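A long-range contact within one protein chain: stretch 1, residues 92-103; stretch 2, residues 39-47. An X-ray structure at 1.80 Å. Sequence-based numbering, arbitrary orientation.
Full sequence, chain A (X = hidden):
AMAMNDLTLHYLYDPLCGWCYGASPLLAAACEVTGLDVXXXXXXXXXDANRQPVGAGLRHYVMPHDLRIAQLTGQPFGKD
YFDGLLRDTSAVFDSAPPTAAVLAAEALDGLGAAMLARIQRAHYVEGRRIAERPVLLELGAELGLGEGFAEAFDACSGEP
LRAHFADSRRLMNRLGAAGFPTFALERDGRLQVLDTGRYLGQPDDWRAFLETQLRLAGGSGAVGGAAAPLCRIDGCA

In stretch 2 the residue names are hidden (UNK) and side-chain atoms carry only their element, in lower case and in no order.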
ATOM      1  N   VAL A  92     -12.059  -8.211  -9.881  1.00 33.11           N
ATOM      2  CA  VAL A  92     -12.622  -7.829  -8.591  1.00 28.31           C
ATOM      3  C   VAL A  92     -11.596  -6.996  -7.835  1.00 25.23           C
ATOM      4  O   VAL A  92     -10.415  -7.360  -7.770  1.00 21.88           O
ATOM      5  CB  VAL A  92     -13.063  -9.059  -7.771  1.00 36.86           C
ATOM      6  CG1 VAL A  92     -11.905 -10.027  -7.557  1.00 37.73           C
ATOM      7  CG2 VAL A  92     -13.662  -8.630  -6.438  1.00 37.35           C
ATOM      8  N   PHE A  93     -12.041  -5.865  -7.292  1.00 18.74           N
ATOM      9  CA  PHE A  93     -11.196  -5.029  -6.444  1.00 19.17           C
ATOM     10  C   PHE A  93     -11.415  -5.474  -5.005  1.00 25.42           C
ATOM     11  O   PHE A  93     -12.371  -5.057  -4.345  1.00 24.90           O
ATOM     12  CB  PHE A  93     -11.502  -3.548  -6.646  1.00 28.14           C
ATOM     13  CG  PHE A  93     -10.825  -2.949  -7.848  1.00 31.51           C
ATOM     14  CD1 PHE A  93     -10.449  -3.744  -8.918  1.00 37.60           C
ATOM     15  CD2 PHE A  93     -10.547  -1.593  -7.899  1.00 33.39           C
ATOM     16  CE1 PHE A  93      -9.823  -3.197 -10.022  1.00 41.48           C
ATOM     17  CE2 PHE A  93      -9.921  -1.040  -9.000  1.00 34.43           C
ATOM     18  CZ  PHE A  93      -9.559  -1.843 -10.062  1.00 38.94           C
ATOM     19  N   ASP A  94     -10.527  -6.342  -4.527  1.00 13.83           N
ATOM     20  CA  ASP A  94     -10.584  -6.926  -3.194  1.00 13.89           C
ATOM     21  C   ASP A  94      -9.284  -6.586  -2.484  1.00 11.47           C
ATOM     22  O   ASP A  94      -8.210  -7.006  -2.924  1.00 12.88           O
ATOM     23  CB  ASP A  94     -10.779  -8.445  -3.285  1.00 16.17           C
ATOM     24  CG  ASP A  94     -11.076  -9.092  -1.939  1.00 22.71           C
ATOM     25  OD1 ASP A  94     -11.456 -10.289  -1.930  1.00 20.73           O
ATOM     26  OD2 ASP A  94     -10.921  -8.416  -0.895  1.00 17.80           O
ATOM     27  N   SER A  95      -9.379  -5.832  -1.386  1.00 11.87           N
ATOM     28  CA  SER A  95      -8.175  -5.394  -0.686  1.00 10.95           C
ATOM     29  C   SER A  95      -7.547  -6.495   0.156  1.00 12.05           C
ATOM     30  O   SER A  95      -6.390  -6.359   0.569  1.00 12.09           O
ATOM     31  CB  SER A  95      -8.495  -4.193   0.204  1.00 15.19           C
ATOM     32  OG  SER A  95      -8.854  -3.061  -0.571  1.00 17.71           O
ATOM     33  N   ALA A  96      -8.280  -7.583   0.418  1.00  9.84           N
ATOM     34  CA  ALA A  96      -7.774  -8.586   1.356  1.00  9.68           C
ATOM     35  C   ALA A  96      -6.611  -9.385   0.784  1.00  9.18           C
ATOM     36  O   ALA A  96      -5.572  -9.483   1.464  1.00 11.38           O
ATOM     37  CB  ALA A  96      -8.918  -9.493   1.824  1.00 10.69           C
ATOM     38  N   PRO A  97      -6.687  -9.970  -0.410  1.00  8.65           N
ATOM     39  CA  PRO A  97      -5.561 -10.782  -0.905  1.00  8.89           C
ATOM     40  C   PRO A  97      -4.269  -9.986  -1.023  1.00  7.42           C
ATOM     41  O   PRO A  97      -3.226 -10.463  -0.554  1.00  7.37           O
ATOM     42  CB  PRO A  97      -6.056 -11.299  -2.266  1.00  9.58           C
ATOM     43  CG  PRO A  97      -7.548 -11.306  -2.124  1.00 12.50           C
ATOM     44  CD  PRO A  97      -7.863 -10.092  -1.299  1.00 10.57           C
ATOM     45  N   PRO A  98      -4.265  -8.784  -1.627  1.00  7.10           N
ATOM     46  CA  PRO A  98      -2.991  -8.046  -1.682  1.00  7.60           C
ATOM     47  C   PRO A  98      -2.459  -7.676  -0.312  1.00  7.37           C
ATOM     48  O   PRO A  98      -1.238  -7.637  -0.122  1.00  6.64           O
ATOM     49  CB  PRO A  98      -3.327  -6.792  -2.503  1.00  8.17           C
ATOM     50  CG  PRO A  98      -4.781  -6.720  -2.553  1.00  9.37           C
ATOM     51  CD  PRO A  98      -5.295  -8.108  -2.437  1.00  7.90           C
ATOM     52  N   THR A  99      -3.334  -7.376   0.650  1.00  6.98           N
ATOM     53  CA  THR A  99      -2.841  -7.086   1.992  1.00  7.07           C
ATOM     54  C   THR A  99      -2.208  -8.323   2.619  1.00  7.36           C
ATOM     55  O   THR A  99      -1.152  -8.231   3.255  1.00  6.79           O
ATOM     56  CB  THR A  99      -3.965  -6.544   2.875  1.00  7.85           C
ATOM     57  OG1 THR A  99      -4.536  -5.381   2.260  1.00  9.35           O
ATOM     58  CG2 THR A  99      -3.420  -6.158   4.247  1.00  8.38           C
ATOM     59  N   ALA A 100      -2.831  -9.493   2.441  1.00  8.33           N
ATOM     60  CA  ALA A 100      -2.229 -10.729   2.928  1.00 11.38           C
ATOM     61  C   ALA A 100      -0.863 -10.973   2.298  1.00  6.01           C
ATOM     62  O   ALA A 100       0.042 -11.495   2.961  1.00  8.67           O
ATOM     63  CB  ALA A 100      -3.159 -11.914   2.656  1.00 11.47           C
ATOM     64  N   ALA A 101      -0.691 -10.597   1.029  1.00  6.07           N
ATOM     65  CA  ALA A 101       0.611 -10.745   0.385  1.00  6.80           C
ATOM     66  C   ALA A 101       1.653  -9.845   1.038  1.00  6.59           C
ATOM     67  O   ALA A 101       2.812 -10.244   1.201  1.00  7.06           O
ATOM     68  CB  ALA A 101       0.495 -10.440  -1.110  1.00  6.62           C
ATOM     69  N   VAL A 102       1.259  -8.629   1.418  1.00  7.49           N
ATOM     70  CA  VAL A 102       2.173  -7.735   2.123  1.00  8.04           C
ATOM     71  C   VAL A 102       2.543  -8.327   3.478  1.00 11.09           C
ATOM     72  O   VAL A 102       3.716  -8.345   3.871  1.00  9.72           O
ATOM     73  CB  VAL A 102       1.544  -6.336   2.272  1.00  7.80           C
ATOM     74  CG1 VAL A 102       2.347  -5.485   3.239  1.00  8.85           C
ATOM     75  CG2 VAL A 102       1.414  -5.656   0.908  1.00  8.13           C
ATOM     76  N   LEU A 103       1.541  -8.817   4.213  1.00  7.27           N
ATOM     77  CA  LEU A 103       1.804  -9.474   5.491  1.00  9.29           C
ATOM     78  C   LEU A 103       2.747 -10.656   5.322  1.00  9.24           C
ATOM     79  O   LEU A 103       3.683 -10.831   6.113  1.00 13.79           O
ATOM     80  CB  LEU A 103       0.491  -9.938   6.123  1.00  9.54           C
ATOM     81  CG  LEU A 103      -0.395  -8.875   6.769  1.00 14.83           C
ATOM     82  CD1 LEU A 103      -1.656  -9.517   7.329  1.00 13.13           C
ATOM     83  CD2 LEU A 103       0.369  -8.149   7.860  1.00 20.83           C
ATOM     84  N   UNK A  39       6.422   0.947  10.091  1.00 14.32           N
ATOM     85  CA  UNK A  39       5.446  -0.124  10.268  1.00 14.39           C
ATOM     86  C   UNK A  39       4.287   0.079   9.304  1.00 17.29           C
ATOM     87  O   UNK A  39       3.754   1.189   9.193  1.00 16.84           O
ATOM     88  c   UNK A  39       5.948  -0.061  12.777  1.00 29.86           C
ATOM     89  n   UNK A  39       5.657  -1.993  15.791  1.00 55.51           N
ATOM     90  c   UNK A  39       6.902  -1.578  15.597  1.00 53.17           C
ATOM     91  c   UNK A  39       4.903  -0.158  11.696  1.00 17.73           C
ATOM     92  n   UNK A  39       7.720  -1.442  16.631  1.00 53.93           N
ATOM     93  c   UNK A  39       6.500  -1.412  13.173  1.00 40.29           C
ATOM     94  n   UNK A  39       7.327  -1.298  14.370  1.00 49.88           N
ATOM     95  N   UNK A  40       3.879  -0.994   8.634  1.00 11.68           N
ATOM     96  CA  UNK A  40       2.762  -0.954   7.700  1.00 11.90           C
ATOM     97  C   UNK A  40       1.486  -1.443   8.375  1.00 13.10           C
ATOM     98  O   UNK A  40       1.496  -2.447   9.093  1.00 12.80           O
ATOM     99  c   UNK A  40       4.937  -0.300   5.657  1.00 24.43           C
ATOM    100  c   UNK A  40       3.050  -1.803   6.458  1.00 10.53           C
ATOM    101  c   UNK A  40       4.150  -2.186   4.235  1.00 21.70           C
ATOM    102  c   UNK A  40       3.738  -1.139   5.257  1.00 25.94           C
ATOM    103  N   UNK A  41       0.388  -0.727   8.136  1.00 12.60           N
ATOM    104  CA  UNK A  41      -0.924  -1.082   8.682  1.00 14.31           C
ATOM    105  C   UNK A  41      -1.946  -1.057   7.553  1.00 11.78           C
ATOM    106  O   UNK A  41      -2.383   0.018   7.133  1.00 11.10           O
ATOM    107  c   UNK A  41       0.702  -0.325  12.781  1.00 19.36           C
ATOM    108  c   UNK A  41      -0.318   0.050  10.865  1.00 14.63           C
ATOM    109  c   UNK A  41       0.709   0.925  10.979  1.00 16.37           C
ATOM    110  n   UNK A  41       1.330   0.665  12.175  1.00 19.53           N
ATOM    111  c   UNK A  41      -1.343  -0.129   9.793  1.00 14.70           C
ATOM    112  n   UNK A  41      -0.301  -0.713  12.013  1.00 17.47           N
ATOM    113  N   UNK A  42      -2.337  -2.238   7.076  1.00 10.86           N
ATOM    114  CA  UNK A  42      -3.369  -2.320   6.058  1.00 10.50           C
ATOM    115  C   UNK A  42      -4.746  -2.153   6.675  1.00 11.36           C
ATOM    116  O   UNK A  42      -5.100  -2.850   7.631  1.00 12.41           O
ATOM    117  N   UNK A  43      -5.529  -1.228   6.121  1.00 26.78           N
ATOM    118  CA  UNK A  43      -6.822  -0.890   6.685  1.00 28.49           C
ATOM    119  C   UNK A  43      -8.011  -1.634   6.125  1.00 30.13           C
ATOM    120  O   UNK A  43      -9.102  -1.556   6.699  1.00 32.08           O
ATOM    121  N   UNK A  44      -7.839  -2.353   5.019  1.00 29.84           N
ATOM    122  CA  UNK A  44      -8.933  -3.099   4.428  1.00 31.66           C
ATOM    123  C   UNK A  44     -10.025  -2.213   3.871  1.00 33.69           C
ATOM    124  O   UNK A  44     -11.177  -2.281   4.311  1.00 35.96           O
ATOM    125  N   UNK A  45      -9.669  -1.375   2.894  1.00 33.31           N
ATOM    126  CA  UNK A  45     -10.630  -0.428   2.337  1.00 35.52           C
ATOM    127  C   UNK A  45     -11.764  -1.150   1.619  1.00 37.86           C
ATOM    128  O   UNK A  45     -12.944  -0.850   1.839  1.00 40.60           O
ATOM    129  c   UNK A  45      -9.915   0.538   1.390  1.00 34.80           C
ATOM    130  s   UNK A  45      -9.887   2.710  -0.302  1.00 36.74           S
ATOM    131  c   UNK A  45      -9.649   1.773  -1.811  1.00 36.62           C
ATOM    132  c   UNK A  45     -10.824   1.531   0.690  1.00 37.33           C
ATOM    133  N   UNK A  46     -11.429  -2.109   0.760  1.00 37.28           N
ATOM    134  CA  UNK A  46     -12.408  -2.823  -0.059  1.00 39.68           C
ATOM    135  C   UNK A  46     -12.432  -4.289   0.366  1.00 39.68           C
ATOM    136  O   UNK A  46     -11.832  -5.151  -0.280  1.00 38.99           O
ATOM    137  c   UNK A  46     -12.080  -2.661  -1.548  1.00 39.80           C
ATOM    138  s   UNK A  46     -11.462  -1.005  -3.702  1.00 40.33           S
ATOM    139  c   UNK A  46     -13.149  -1.004  -4.292  1.00 44.31           C
ATOM    140  c   UNK A  46     -11.723  -1.234  -1.934  1.00 39.45           C
ATOM    141  N   UNK A  47     -13.141  -4.567   1.458  1.00 40.93           N
ATOM    142  CA  UNK A  47     -13.301  -5.934   1.946  1.00 41.57           C
ATOM    143  C   UNK A  47     -14.776  -6.294   2.104  1.00 45.35           C
ATOM    144  O   UNK A  47     -15.559  -5.523   2.660  1.00 47.16           O
ATOM    145  c   UNK A  47     -11.088  -5.902   3.151  1.00 36.51           C
ATOM    146  o   UNK A  47     -13.123  -5.246   4.271  1.00 40.62           O
ATOM    147  c   UNK A  47     -12.586  -6.145   3.294  1.00 39.74           C
TER
HETATM  148  O   HOH W   1      -5.453  -3.040   3.475  1.00 12.23           O

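Position 39 opens the stretch with three carbons, a nitrogen, and a carbon carrying two more nitrogens, none of them touching stretch 1. That guanidinium pattern is arginine. Arg39 lies exposed on the strand, as suits a long charged side chain that can stay in solvent.

Position 40 has four carbons forked at the second; its CA-to-CB bond points toward the helix, and one of the terminal carbons lies 3.9 Å from Val102 CG1. This is leucine, and Leu40 makes an apolar contact between two branched aliphatic side chains.

Position 41 carries one carbon and then a five-membered ring of three carbons and two nitrogens, pointing away from stretch 1 and touching nothing there: histidine. Strand side chains alternate, and His41 NE2 is hydrogen-bonded elsewhere in the structure.

Position 42 has no side-chain atoms, and its CA is 4.2 Å from Thr99 CG2, so it is glycine. An ideal CB on Gly42 would come within 2.7 Å of Thr99 CG2, a clash. The bare backbone lets the helix lie close.

Position 43 also has no side chain and touches nothing on stretch 1; it is glycine. Here a CB would point away and meet nothing of stretch 1, so this contact does not explain the choice.

Position 44 is again bare, its CA 4.4 Å from Ser95 CB: a third glycine. Its phi of 67° favours glycine by itself, and a CB would be crowded by the methyl of position 47. Gly44 N donates to water 1 (2.9 Å to its oxygen), which in turn donates to Thr99 OG1 (2.8 Å to the water oxygen), bridging loop and helix.

Position 45 shows two carbons, a sulfur and a carbon, unbranched; it points sideways and touches stretch 1 lightly, its CB 4.2 Å from Ser95 OG. This is methionine.

Position 46 repeats that pattern but points toward stretch 1. Its terminal carbon packs 3.8 Å from Phe93 CB, while the sulfur lies at the edge of the Phe93 ring, near its plane. It too is methionine, whose flexible, unbranched thioether suits this niche.

Position 47 has one carbon bearing an oxygen and a carbon, the latter 4.3 Å from Ser95 CB: threonine. Thr47 OG1 is hydrogen-bonded elsewhere.

The contact centres on Ser95 and Met46. Ser95 N donates to Met46 O at 2.8 Å, nearly straight, and Met46 N donates to Ser95 OG at 3.1 Å. Beside this pair, Asp94 OD2 accepts from Ala96 N at 3.1 Å, capping the turn into the helix. Farther along, the water bridge, Gly42 against Thr99, and Leu40 against Val102 continue the contact up the helix.

Stretch 2 39-47: RLHGGGMMT
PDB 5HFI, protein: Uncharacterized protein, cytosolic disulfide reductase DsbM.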